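Local coordinates for uncharacterized protein TP-0789 domain-containing protein (PDB 3BUU) that is of unknown function but belongs to the LolA superfamily, whose best-known members carry lipoproteins across the periplasm or receive them at the outer membrane, at residues Asp42-Ser56 with Met59-Met73. Residues are numbered along the deposited sequence; the frame is centred on the assembly and turned at random. Where two conformers were deposited one is given.
Sequences DLYRYQVLSKGNENS and MITEPASERGQAILM
The Y44 ring has P63 over one face. P63 CD sits 3.6 Å from the ring centroid, almost on the ring normal, a CH-pi contact. E66 OE1 lies at the edge of the same ring, near its plane. I60 CD1 meets Y44 CD1 obliquely at 3.6 Å and also reaches the Y46 ring. I60 CG1 stands anti to the backbone N (chi1 -173°), which carries CD1 out to both tyrosines.

R45 and E62 run side by side in the same direction, on the face opposite Y46 and I60. In one of two E62 conformers, OE1 approaches the edge of the guanidinium and forms a salt bridge with R45 NE at 2.9 Å. Its hydrogen bond is weak and bent, and the carboxylate plane is turned 84° from the guanidinium plane. The bridge is therefore doubtful.

Between strands 39-51 and 55-62 the register slips by one residue. R45 O takes T61 N at 2.8 Å and, more weakly, E62 N and T61 OG1. R45 N donates back to E62 O. T61 and E62 thus both face R45, a classic beta bulge. Beyond it, Q47 and M59 exchange two regular backbone bonds.

In the second hairpin, between strands 55-62 and 70-74, S56 pairs with M73. M73 O accepts S56 N and also N55 ND2, the latter at 3.2 Å on a lone pair. M73 CB and CE pack against S56 OG, whose hydrogen bonds go to A107 O and a water. That water also donates to I71 O, bridging strands 55-62 and 70-74.

Strand 55-62 therefore lies between strands 39-51 and 70-74, closing a hairpin with each. Two consecutive hairpins form an antiparallel beta meander, consistent with the incomplete antiparallel beta barrel of LolA-like proteins.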
ATOM      1  N   ASP A  42      -3.565 -13.157 -14.333  1.00 18.10           N
ATOM      2  CA  ASP A  42      -3.966 -12.099 -15.240  1.00 17.81           C
ATOM      3  C   ASP A  42      -3.538 -10.745 -14.653  1.00 16.93           C
ATOM      4  O   ASP A  42      -3.362 -10.590 -13.446  1.00 16.28           O
ATOM      5  CB  ASP A  42      -5.486 -12.084 -15.353  1.00 18.79           C
ATOM      6  CG  ASP A  42      -6.057 -13.348 -15.962  1.00 21.42           C
ATOM      7  OD1 ASP A  42      -5.372 -14.010 -16.782  1.00 25.92           O
ATOM      8  OD2 ASP A  42      -7.211 -13.665 -15.614  1.00 28.66           O
ATOM      9  N   LEU A  43      -3.371  -9.730 -15.484  1.00 16.26           N
ATOM     10  CA  LEU A  43      -2.989  -8.406 -14.953  1.00 15.08           C
ATOM     11  C   LEU A  43      -4.207  -7.828 -14.190  1.00 12.48           C
ATOM     12  O   LEU A  43      -5.320  -8.036 -14.634  1.00 12.83           O
ATOM     13  CB  LEU A  43      -2.613  -7.509 -16.136  1.00 16.53           C
ATOM     14  CG  LEU A  43      -2.644  -5.985 -15.989  1.00 18.32           C
ATOM     15  CD1 LEU A  43      -1.525  -5.471 -15.150  1.00 21.08           C
ATOM     16  CD2 LEU A  43      -2.588  -5.303 -17.342  1.00 20.17           C
ATOM     17  N   TYR A  44      -3.988  -7.156 -13.062  1.00 10.03           N
ATOM     18  CA  TYR A  44      -5.028  -6.426 -12.374  1.00  9.70           C
ATOM     19  C   TYR A  44      -4.726  -4.945 -12.493  1.00  8.88           C
ATOM     20  O   TYR A  44      -3.551  -4.533 -12.456  1.00 10.59           O
ATOM     21  CB  TYR A  44      -5.067  -6.827 -10.889  1.00 11.25           C
ATOM     22  CG  TYR A  44      -5.788  -8.136 -10.600  1.00 12.71           C
ATOM     23  CD1 TYR A  44      -6.975  -8.120  -9.915  1.00 14.60           C
ATOM     24  CD2 TYR A  44      -5.334  -9.376 -11.088  1.00 12.92           C
ATOM     25  CE1 TYR A  44      -7.685  -9.284  -9.642  1.00 16.57           C
ATOM     26  CE2 TYR A  44      -6.032 -10.551 -10.832  1.00 15.01           C
ATOM     27  CZ  TYR A  44      -7.215 -10.489 -10.115  1.00 16.07           C
ATOM     28  OH  TYR A  44      -7.938 -11.645  -9.883  1.00 18.83           O
ATOM     29  N   ARG A  45      -5.761  -4.134 -12.648  1.00  9.14           N
ATOM     30  CA  ARG A  45      -5.572  -2.686 -12.640  1.00  9.60           C
ATOM     31  C   ARG A  45      -6.631  -2.041 -11.788  1.00  8.36           C
ATOM     32  O   ARG A  45      -7.783  -2.533 -11.751  1.00  9.88           O
ATOM     33  CB  ARG A  45      -5.656  -2.123 -14.065  1.00 11.30           C
ATOM     34  CG  ARG A  45      -4.571  -2.549 -15.027  1.00 13.90           C
ATOM     35  CD  ARG A  45      -4.644  -1.648 -16.262  1.00 18.59           C
ATOM     36  NE  ARG A  45      -3.876  -2.166 -17.382  1.00 22.12           N
ATOM     37  CZ  ARG A  45      -2.637  -1.781 -17.662  1.00 22.38           C
ATOM     38  NH1 ARG A  45      -2.023  -0.901 -16.879  1.00 23.45           N
ATOM     39  NH2 ARG A  45      -1.994  -2.286 -18.707  1.00 26.84           N
ATOM     40  N   TYR A  46      -6.237  -0.952 -11.122  1.00  8.49           N
ATOM     41  CA  TYR A  46      -7.096  -0.249 -10.190  1.00  8.45           C
ATOM     42  C   TYR A  46      -6.962   1.237 -10.374  1.00  8.72           C
ATOM     43  O   TYR A  46      -5.899   1.737 -10.722  1.00 10.16           O
ATOM     44  CB  TYR A  46      -6.675  -0.536  -8.736  1.00  9.38           C
ATOM     45  CG  TYR A  46      -6.708  -2.008  -8.389  1.00  9.36           C
ATOM     46  CD1 TYR A  46      -7.820  -2.588  -7.827  1.00 10.91           C
ATOM     47  CD2 TYR A  46      -5.595  -2.830  -8.633  1.00 11.14           C
ATOM     48  CE1 TYR A  46      -7.846  -3.936  -7.522  1.00 13.11           C
ATOM     49  CE2 TYR A  46      -5.624  -4.178  -8.306  1.00 12.04           C
ATOM     50  CZ  TYR A  46      -6.735  -4.710  -7.766  1.00 14.10           C
ATOM     51  OH  TYR A  46      -6.763  -6.050  -7.461  1.00 17.10           O
ATOM     52  N   GLN A  47      -8.030   1.962 -10.073  1.00  9.08           N
ATOM     53  CA  GLN A  47      -7.955   3.390  -9.873  1.00  9.28           C
ATOM     54  C   GLN A  47      -8.157   3.631  -8.390  1.00  8.21           C
ATOM     55  O   GLN A  47      -9.109   3.110  -7.802  1.00  9.83           O
ATOM     56  CB  GLN A  47      -9.048   4.130 -10.648  1.00 11.28           C
ATOM     57  CG  GLN A  47      -8.933   5.659 -10.378  1.00 16.25           C
ATOM     58  CD  GLN A  47     -10.139   6.478 -10.776  1.00 22.55           C
ATOM     59  OE1 GLN A  47     -11.101   6.589 -10.013  1.00 26.44           O
ATOM     60  NE2 GLN A  47     -10.072   7.104 -11.936  1.00 25.51           N
ATOM     61  N   VAL A  48      -7.286   4.443  -7.794  1.00  8.08           N
ATOM     62  CA  VAL A  48      -7.318   4.719  -6.360  1.00  7.71           C
ATOM     63  C   VAL A  48      -7.584   6.202  -6.131  1.00  7.06           C
ATOM     64  O   VAL A  48      -6.894   7.047  -6.718  1.00  8.05           O
ATOM     65  CB  VAL A  48      -5.986   4.324  -5.713  1.00  8.10           C
ATOM     66  CG1 VAL A  48      -6.039   4.610  -4.225  1.00 10.59           C
ATOM     67  CG2 VAL A  48      -5.732   2.841  -5.957  1.00 10.06           C
ATOM     68  N   LEU A  49      -8.572   6.494  -5.277  1.00  6.84           N
ATOM     69  CA  LEU A  49      -8.837   7.860  -4.785  1.00  6.51           C
ATOM     70  C   LEU A  49      -8.386   7.800  -3.321  1.00  6.05           C
ATOM     71  O   LEU A  49      -9.011   7.140  -2.509  1.00  7.43           O
ATOM     72  CB  LEU A  49     -10.325   8.152  -4.888  1.00  7.44           C
ATOM     73  CG  LEU A  49     -10.893   8.092  -6.304  1.00  8.50           C
ATOM     74  CD1 LEU A  49     -12.401   8.393  -6.274  1.00 11.11           C
ATOM     75  CD2 LEU A  49     -10.166   9.040  -7.233  1.00 10.95           C
ATOM     76  N   SER A  50      -7.303   8.501  -3.013  1.00  6.40           N
ATOM     77  CA  SER A  50      -6.645   8.405  -1.730  1.00  7.13           C
ATOM     78  C   SER A  50      -6.759   9.703  -0.919  1.00  6.91           C
ATOM     79  O   SER A  50      -6.308  10.772  -1.372  1.00  6.87           O
ATOM     80  CB  SER A  50      -5.189   8.084  -1.945  1.00  8.27           C
ATOM     81  OG  SER A  50      -4.436   8.124  -0.753  1.00  8.33           O
ATOM     82  N   LYS A  51      -7.316   9.602   0.292  1.00  7.86           N
ATOM     83  CA  LYS A  51      -7.438  10.697   1.190  1.00  8.20           C
ATOM     84  C   LYS A  51      -6.791  10.322   2.531  1.00  7.67           C
ATOM     85  O   LYS A  51      -7.452  10.098   3.546  1.00  8.47           O
ATOM     86  CB  LYS A  51      -8.890  11.141   1.326  1.00  9.62           C
ATOM     87  CG  LYS A  51      -9.038  12.479   1.979  1.00 11.60           C
ATOM     88  CD  LYS A  51     -10.490  12.922   1.966  1.00 11.88           C
ATOM     89  CE  LYS A  51     -10.607  14.319   2.477  1.00 13.42           C
ATOM     90  NZ  LYS A  51     -12.072  14.623   2.589  1.00 12.45           N
ATOM     91  N   GLY A  52      -5.474  10.174   2.475  1.00  9.36           N
ATOM     92  CA  GLY A  52      -4.694   9.780   3.632  1.00  9.80           C
ATOM     93  C   GLY A  52      -5.100   8.402   4.119  1.00  8.64           C
ATOM     94  O   GLY A  52      -5.494   7.533   3.370  1.00 11.35           O
ATOM     95  N   ASN A  53      -5.018   8.223   5.404  1.00  8.08           N
ATOM     96  CA  ASN A  53      -5.411   6.969   6.003  1.00  8.51           C
ATOM     97  C   ASN A  53      -6.842   6.999   6.489  1.00 10.08           C
ATOM     98  O   ASN A  53      -7.331   5.994   7.010  1.00 12.63           O
ATOM     99  CB  ASN A  53      -4.462   6.610   7.132  1.00  9.73           C
ATOM    100  CG  ASN A  53      -3.131   6.119   6.651  1.00  8.60           C
ATOM    101  OD1 ASN A  53      -2.905   5.965   5.451  1.00  9.33           O
ATOM    102  ND2 ASN A  53      -2.235   5.858   7.598  1.00 11.90           N
ATOM    103  N   GLU A  54      -7.482   8.163   6.252  0.50  9.89           N
ATOM    104  CA  GLU A  54      -8.877   8.527   6.613  0.50 10.88           C
ATOM    105  C   GLU A  54      -9.911   7.805   5.763  0.50  8.33           C
ATOM    106  O   GLU A  54     -10.833   7.174   6.267  0.50  9.00           O
ATOM    107  CB  GLU A  54      -9.108  10.073   6.612  0.50 10.30           C
ATOM    108  CG  GLU A  54      -9.094  10.783   5.286  0.50 17.54           C
ATOM    109  CD  GLU A  54      -9.126  12.274   5.432  0.50 15.88           C
ATOM    110  OE1 GLU A  54     -10.249  12.807   5.633  0.50 22.45           O
ATOM    111  OE2 GLU A  54      -8.051  12.934   5.366  0.50 21.23           O
ATOM    112  N   ASN A  55      -9.768   7.963   4.455  1.00  6.99           N
ATOM    113  CA  ASN A  55     -10.735   7.519   3.450  1.00  6.75           C
ATOM    114  C   ASN A  55     -10.022   7.168   2.181  1.00  6.38           C
ATOM    115  O   ASN A  55      -9.052   7.803   1.810  1.00  6.95           O
ATOM    116  CB  ASN A  55     -11.755   8.629   3.096  1.00  8.72           C
ATOM    117  CG  ASN A  55     -12.734   8.870   4.170  1.00 12.55           C
ATOM    118  OD1 ASN A  55     -12.675   9.893   4.806  1.00 16.57           O
ATOM    119  ND2 ASN A  55     -13.630   7.931   4.400  1.00 13.01           N
ATOM    120  N   SER A  56     -10.557   6.178   1.449  1.00  6.14           N
ATOM    121  CA  SER A  56     -10.102   5.939   0.114  1.00  6.10           C
ATOM    122  C   SER A  56     -11.164   5.128  -0.611  1.00  5.70           C
ATOM    123  O   SER A  56     -12.054   4.513   0.010  1.00  6.21           O
ATOM    124  CB  SER A  56      -8.770   5.227   0.078  1.00  6.56           C
ATOM    125  OG  SER A  56      -8.889   3.937   0.617  1.00  7.20           O
HETATM  126  N   MSE A  59     -11.012   1.152  -7.041  1.00  9.02           N
HETATM  127  CA  MSE A  59     -11.951   0.617  -8.068  1.00 11.65           C
HETATM  128  C   MSE A  59     -11.189  -0.257  -9.047  1.00 10.03           C
HETATM  129  O   MSE A  59     -10.236   0.190  -9.620  1.00 11.60           O
HETATM  130  CB  MSE A  59     -12.565   1.780  -8.822  1.00 11.53           C
HETATM  131  CG  MSE A  59     -13.612   2.551  -8.005  1.00 19.84           C
HETATM  132 SE   MSE A  59     -14.324   4.163  -8.731  1.00 33.43          SE
HETATM  133  CE  MSE A  59     -13.027   4.514 -10.108  1.00 28.39           C
ATOM    134  N   ILE A  60     -11.609  -1.512  -9.196  1.00 10.70           N
ATOM    135  CA  ILE A  60     -10.952  -2.445 -10.121  1.00 10.96           C
ATOM    136  C   ILE A  60     -11.403  -2.188 -11.533  1.00 11.19           C
ATOM    137  O   ILE A  60     -12.601  -2.062 -11.802  1.00 13.55           O
ATOM    138  CB  ILE A  60     -11.154  -3.907  -9.771  1.00 12.77           C
ATOM    139  CG1 ILE A  60     -10.299  -4.808 -10.683  1.00 14.92           C
ATOM    140  CG2 ILE A  60     -12.563  -4.267  -9.819  1.00 17.86           C
ATOM    141  CD1 ILE A  60      -9.930  -6.083 -10.068  1.00 19.01           C
ATOM    142  N   THR A  61     -10.452  -2.101 -12.442  1.00 11.50           N
ATOM    143  CA  THR A  61     -10.786  -1.868 -13.823  1.00 13.55           C
ATOM    144  C   THR A  61     -10.495  -3.099 -14.707  1.00 13.29           C
ATOM    145  O   THR A  61     -11.073  -3.224 -15.781  1.00 15.22           O
ATOM    146  CB  THR A  61     -10.065  -0.612 -14.357  1.00 14.64           C
ATOM    147  OG1 THR A  61      -8.661  -0.792 -14.262  1.00 16.56           O
ATOM    148  CG2 THR A  61     -10.451   0.667 -13.608  1.00 16.58           C
ATOM    149  N   GLU A  62      -9.573  -3.968 -14.310  0.50 13.37           N
ATOM    150  CA  GLU A  62      -9.309  -5.216 -15.044  0.50 14.62           C
ATOM    151  C   GLU A  62      -8.783  -6.193 -13.991  0.50 13.20           C
ATOM    152  O   GLU A  62      -8.169  -5.749 -13.017  0.50 11.95           O
ATOM    153  CB  GLU A  62      -8.273  -5.029 -16.194  0.50 15.45           C
ATOM    154  CG  GLU A  62      -8.415  -3.743 -17.048  0.50 17.18           C
ATOM    155  CD  GLU A  62      -7.163  -3.336 -17.824  0.50 18.18           C
ATOM    156  OE1 GLU A  62      -6.114  -3.999 -17.689  0.50 20.75           O
ATOM    157  OE2 GLU A  62      -7.235  -2.326 -18.562  0.50 22.75           O
ATOM    158  N   PRO A  63      -8.971  -7.516 -14.181  1.00 13.12           N
ATOM    159  CA  PRO A  63      -9.587  -8.168 -15.379  1.00 14.86           C
ATOM    160  C   PRO A  63     -11.096  -8.006 -15.436  1.00 15.06           C
ATOM    161  O   PRO A  63     -11.708  -7.656 -14.439  1.00 14.95           O
ATOM    162  CB  PRO A  63      -9.227  -9.630 -15.219  1.00 16.99           C
ATOM    163  CG  PRO A  63      -8.718  -9.827 -13.879  1.00 16.82           C
ATOM    164  CD  PRO A  63      -8.543  -8.501 -13.176  1.00 12.81           C
ATOM    165  N   ALA A  64     -11.669  -8.256 -16.614  1.00 15.30           N
ATOM    166  CA  ALA A  64     -13.099  -8.083 -16.860  1.00 16.81           C
ATOM    167  C   ALA A  64     -13.967  -8.844 -15.875  1.00 17.54           C
ATOM    168  O   ALA A  64     -15.039  -8.354 -15.494  1.00 19.52           O
ATOM    169  CB  ALA A  64     -13.426  -8.506 -18.243  1.00 17.04           C
ATOM    170  N   SER A  65     -13.493 -10.011 -15.424  1.00 18.30           N
ATOM    171  CA  SER A  65     -14.275 -10.846 -14.491  1.00 20.21           C
ATOM    172  C   SER A  65     -14.497 -10.132 -13.155  1.00 19.72           C
ATOM    173  O   SER A  65     -15.424 -10.479 -12.415  1.00 21.75           O
ATOM    174  CB  SER A  65     -13.616 -12.222 -14.256  1.00 21.00           C
ATOM    175  OG  SER A  65     -12.269 -12.109 -13.816  1.00 24.63           O
ATOM    176  N   GLU A  66     -13.644  -9.155 -12.839  1.00 19.57           N
ATOM    177  CA  GLU A  66     -13.658  -8.455 -11.539  1.00 20.51           C
ATOM    178  C   GLU A  66     -14.031  -6.986 -11.654  1.00 20.54           C
ATOM    179  O   GLU A  66     -14.286  -6.332 -10.634  1.00 20.59           O
ATOM    180  CB  GLU A  66     -12.299  -8.571 -10.808  1.00 20.64           C
ATOM    181  CG  GLU A  66     -11.574  -9.914 -10.958  1.00 26.17           C
ATOM    182  CD  GLU A  66     -11.589 -10.741  -9.690  1.00 31.79           C
ATOM    183  OE1 GLU A  66     -11.280 -10.186  -8.612  1.00 36.13           O
ATOM    184  OE2 GLU A  66     -11.898 -11.950  -9.776  1.00 35.89           O
ATOM    185  N   ARG A  67     -14.057  -6.467 -12.884  1.00 21.07           N
ATOM    186  CA  ARG A  67     -14.337  -5.058 -13.163  1.00 22.78           C
ATOM    187  C   ARG A  67     -15.628  -4.618 -12.515  1.00 23.47           C
ATOM    188  O   ARG A  67     -16.644  -5.312 -12.592  1.00 24.08           O
ATOM    189  CB  ARG A  67     -14.383  -4.803 -14.666  1.00 23.30           C
ATOM    190  CG  ARG A  67     -14.494  -3.330 -15.046  1.00 23.92           C
ATOM    191  CD  ARG A  67     -14.555  -3.193 -16.567  1.00 29.52           C
ATOM    192  NE  ARG A  67     -13.320  -3.688 -17.170  1.00 30.97           N
ATOM    193  CZ  ARG A  67     -13.205  -4.227 -18.376  1.00 33.18           C
ATOM    194  NH1 ARG A  67     -14.264  -4.369 -19.161  1.00 31.68           N
ATOM    195  NH2 ARG A  67     -12.015  -4.639 -18.784  1.00 34.87           N
ATOM    196  N   GLY A  68     -15.591  -3.479 -11.833  1.00 23.50           N
ATOM    197  CA  GLY A  68     -16.810  -3.033 -11.176  1.00 23.48           C
ATOM    198  C   GLY A  68     -16.819  -3.295  -9.677  1.00 22.74           C
ATOM    199  O   GLY A  68     -17.598  -2.670  -8.935  1.00 24.11           O
ATOM    200  N   GLN A  69     -15.988  -4.221  -9.195  1.00 21.13           N
ATOM    201  CA  GLN A  69     -15.849  -4.349  -7.747  1.00 19.91           C
ATOM    202  C   GLN A  69     -15.215  -3.064  -7.230  1.00 18.65           C
ATOM    203  O   GLN A  69     -14.451  -2.365  -7.935  1.00 19.53           O
ATOM    204  CB  GLN A  69     -14.995  -5.551  -7.349  1.00 20.77           C
ATOM    205  CG  GLN A  69     -15.599  -6.924  -7.639  1.00 22.20           C
ATOM    206  CD  GLN A  69     -14.554  -8.024  -7.560  1.00 24.48           C
ATOM    207  OE1 GLN A  69     -13.449  -7.814  -7.053  1.00 29.66           O
ATOM    208  NE2 GLN A  69     -14.900  -9.198  -8.049  1.00 24.18           N
ATOM    209  N   ALA A  70     -15.536  -2.734  -6.003  1.00 16.83           N
ATOM    210  CA  ALA A  70     -14.964  -1.533  -5.428  1.00 14.62           C
ATOM    211  C   ALA A  70     -14.756  -1.726  -3.959  1.00 13.06           C
ATOM    212  O   ALA A  70     -15.449  -2.545  -3.301  1.00 15.05           O
ATOM    213  CB  ALA A  70     -15.847  -0.327  -5.704  1.00 16.78           C
ATOM    214  N   ILE A  71     -13.796  -0.986  -3.422  0.50 10.42           N
ATOM    215  CA  ILE A  71     -13.538  -1.040  -2.010  0.50  8.32           C
ATOM    216  C   ILE A  71     -13.568   0.395  -1.463  0.50  7.52           C
ATOM    217  O   ILE A  71     -12.796   1.279  -1.923  0.50  7.60           O
ATOM    218  CB  ILE A  71     -12.201  -1.715  -1.701  0.50  8.79           C
ATOM    219  CG1 ILE A  71     -12.096  -3.098  -2.372  0.50  8.97           C
ATOM    220  CG2 ILE A  71     -12.021  -1.807  -0.198  0.50 10.10           C
ATOM    221  CD1 ILE A  71     -10.635  -3.567  -2.546  0.50 11.70           C
ATOM    222  N   LEU A  72     -14.423   0.608  -0.452  1.00  8.13           N
ATOM    223  CA  LEU A  72     -14.566   1.871   0.233  1.00  7.79           C
ATOM    224  C   LEU A  72     -13.935   1.720   1.613  1.00  7.32           C
ATOM    225  O   LEU A  72     -14.288   0.813   2.370  1.00  8.86           O
ATOM    226  CB  LEU A  72     -16.042   2.182   0.381  1.00  8.24           C
ATOM    227  CG  LEU A  72     -16.391   3.357   1.304  1.00  8.98           C
ATOM    228  CD1 LEU A  72     -15.838   4.660   0.797  1.00  9.28           C
ATOM    229  CD2 LEU A  72     -17.909   3.463   1.425  1.00 11.31           C
HETATM  230  N   MSE A  73     -12.989   2.604   1.935  1.00  7.52           N
HETATM  231  CA  MSE A  73     -12.361   2.621   3.227  1.00  8.10           C
HETATM  232  C   MSE A  73     -12.834   3.830   3.992  1.00  9.03           C
HETATM  233  O   MSE A  73     -12.762   4.985   3.493  1.00  9.06           O
HETATM  234  CB  MSE A  73     -10.850   2.653   3.070  1.00  7.49           C
HETATM  235  CG  MSE A  73     -10.124   2.686   4.400  1.00  8.04           C
HETATM  236 SE   MSE A  73      -8.190   2.735   4.081  1.00 11.26          SE
HETATM  237  CE  MSE A  73      -7.997   4.615   3.861  1.00  8.37           C
TER
HETATM  238  O   HOH W   1     -10.361   1.593  -0.311  1.00 12.90           O